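Local coordinates for heterokaryon incompatibility protein S (Podospora anserina, PDB 2WVO) that drives heterokaryon incompatibility, triggering a lethal reaction on meeting the [het-s] prion of incompatible cells after vegetative fusion, at residues N186-V191 / T198-A203. Residues are numbered along the deposited sequence; the frame is centred on the assembly and turned at random.
Sequences NEIEEV and TILKDA
Ile188 and Leu200 mark the closest approach of the two backbones, with 9.5 Å between the CA of Ile188 and the CA of Leu200: the turn 188-191 faces one side of helix 194-204 at a distance only side chains can span. Both residues direct CB across the gap, and the side chains of Ile188 and Leu200 run alongside one another, pointing opposite ways. The touching is done by one methyl of Leu200. Its CD1 lies 3.7 Å from CG1 of Ile188 and equally 3.7 Å from CD1 of Ile188. The ethyl branch is extended (chi2 153°), its outer bond laid broadside to the leucine methyl, which therefore meets both carbons. Val191, lacking such a branch, adds a looser contact, its CG1 4.4 Å from the same methyl of Leu200, and also packs on Ser196 and Leu197 of helix 194-204.

The motif that brings Ile188 and Val191 to one side is a type I beta turn running between them, closed by a hydrogen bond from Val191 N to Ile188 O at 3.3 Å. Exposed Glu189 and Glu190 occupy its middle positions, where acidic side chains can meet solvent, while the apolar residues at its ends are buried. Lys218 NZ hydrogen-bonds to the carbonyl oxygens of Ile188 and Val191, tying the turn to helix 209-218. The joint belongs to the largely helical HeLo-type globular domain. Leu200, branched at CG, reaches beyond its helix backbone and also packs on Leu125 and Leu129 of helix 120-136; Ile188 likewise touches Met211. Just before the turn, buried Glu187 has its charge met by salt bridges from OE2 to Arg54 and Arg136, which anchor the end region of helix 177-187 to helices 38-59 and 120-136.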
# COMPACT_ATOMS: atom_id res chain seq x y z
N ASN A 186 -23.45 -20.61 -6.56
CA ASN A 186 -24.62 -20.39 -5.70
C ASN A 186 -24.97 -18.92 -5.48
O ASN A 186 -26.15 -18.58 -5.37
CB ASN A 186 -24.42 -21.07 -4.33
CG ASN A 186 -24.24 -22.56 -4.44
OD1 ASN A 186 -24.85 -23.23 -5.29
ND2 ASN A 186 -23.41 -23.12 -3.56
N GLU A 187 -23.95 -18.06 -5.42
CA GLU A 187 -24.12 -16.61 -5.25
C GLU A 187 -24.98 -15.97 -6.34
O GLU A 187 -25.66 -14.97 -6.09
CB GLU A 187 -22.76 -15.91 -5.25
CG GLU A 187 -21.95 -16.10 -3.98
CD GLU A 187 -20.49 -15.73 -4.13
OE1 GLU A 187 -20.13 -15.04 -5.12
OE2 GLU A 187 -19.69 -16.12 -3.26
N ILE A 188 -24.95 -16.57 -7.52
CA ILE A 188 -25.43 -15.94 -8.74
C ILE A 188 -26.75 -16.54 -9.26
O ILE A 188 -27.32 -16.05 -10.24
CB ILE A 188 -24.29 -15.99 -9.82
CG1 ILE A 188 -24.00 -14.59 -10.35
CG2 ILE A 188 -24.56 -17.01 -10.93
CD1 ILE A 188 -22.58 -14.43 -10.87
N GLU A 189 -27.25 -17.57 -8.57
CA GLU A 189 -28.46 -18.28 -8.99
C GLU A 189 -29.74 -17.42 -8.97
O GLU A 189 -30.72 -17.75 -9.64
CB GLU A 189 -28.66 -19.57 -8.17
CG GLU A 189 -29.08 -19.38 -6.72
CD GLU A 189 -28.96 -20.65 -5.89
OE1 GLU A 189 -28.99 -21.77 -6.46
OE2 GLU A 189 -28.84 -20.54 -4.65
N GLU A 190 -29.71 -16.33 -8.21
CA GLU A 190 -30.87 -15.43 -8.07
C GLU A 190 -30.98 -14.35 -9.15
O GLU A 190 -32.05 -13.76 -9.33
CB GLU A 190 -30.86 -14.79 -6.68
CG GLU A 190 -31.68 -15.54 -5.64
CD GLU A 190 -33.18 -15.41 -5.87
OE1 GLU A 190 -33.63 -14.30 -6.21
OE2 GLU A 190 -33.90 -16.43 -5.71
N VAL A 191 -29.88 -14.08 -9.86
CA VAL A 191 -29.92 -13.14 -10.98
C VAL A 191 -30.16 -13.87 -12.31
O VAL A 191 -29.37 -14.74 -12.72
CB VAL A 191 -28.68 -12.18 -11.01
CG1 VAL A 191 -27.40 -12.90 -10.65
CG2 VAL A 191 -28.56 -11.47 -12.36
N THR A 198 -24.50 -9.21 -17.18
CA THR A 198 -23.48 -8.60 -18.03
C THR A 198 -22.76 -7.50 -17.27
O THR A 198 -21.54 -7.33 -17.40
CB THR A 198 -24.13 -8.04 -19.32
OG1 THR A 198 -24.83 -9.11 -19.98
CG2 THR A 198 -23.10 -7.43 -20.28
N ILE A 199 -23.52 -6.76 -16.47
CA ILE A 199 -22.98 -5.73 -15.58
C ILE A 199 -22.10 -6.37 -14.49
O ILE A 199 -21.01 -5.87 -14.20
CB ILE A 199 -24.12 -4.84 -14.97
CG1 ILE A 199 -24.89 -4.08 -16.06
CG2 ILE A 199 -23.56 -3.88 -13.93
CD1 ILE A 199 -24.08 -3.05 -16.87
N LEU A 200 -22.56 -7.48 -13.91
CA LEU A 200 -21.78 -8.25 -12.93
C LEU A 200 -20.46 -8.78 -13.48
O LEU A 200 -19.42 -8.62 -12.84
CB LEU A 200 -22.58 -9.44 -12.38
CG LEU A 200 -23.12 -9.48 -10.94
CD1 LEU A 200 -23.53 -10.91 -10.63
CD2 LEU A 200 -22.13 -8.96 -9.88
N LYS A 201 -20.52 -9.43 -14.64
CA LYS A 201 -19.32 -10.00 -15.27
C LYS A 201 -18.28 -8.94 -15.63
O LYS A 201 -17.07 -9.19 -15.52
CB LYS A 201 -19.69 -10.82 -16.51
CG LYS A 201 -18.50 -11.50 -17.16
CD LYS A 201 -18.88 -12.29 -18.38
CE LYS A 201 -17.67 -12.97 -18.99
NZ LYS A 201 -16.75 -12.03 -19.71
N ASP A 202 -18.74 -7.77 -16.05
CA ASP A 202 -17.86 -6.66 -16.39
C ASP A 202 -17.16 -6.10 -15.16
O ASP A 202 -15.96 -5.79 -15.21
CB ASP A 202 -18.62 -5.55 -17.13
CG ASP A 202 -17.89 -4.22 -17.12
OD1 ASP A 202 -17.18 -3.93 -18.11
OD2 ASP A 202 -17.99 -3.47 -16.12
N ALA A 203 -17.90 -5.96 -14.07
CA ALA A 203 -17.36 -5.48 -12.79
C ALA A 203 -16.43 -6.51 -12.13
O ALA A 203 -15.44 -6.15 -11.48
CB ALA A 203 -18.49 -5.06 -11.85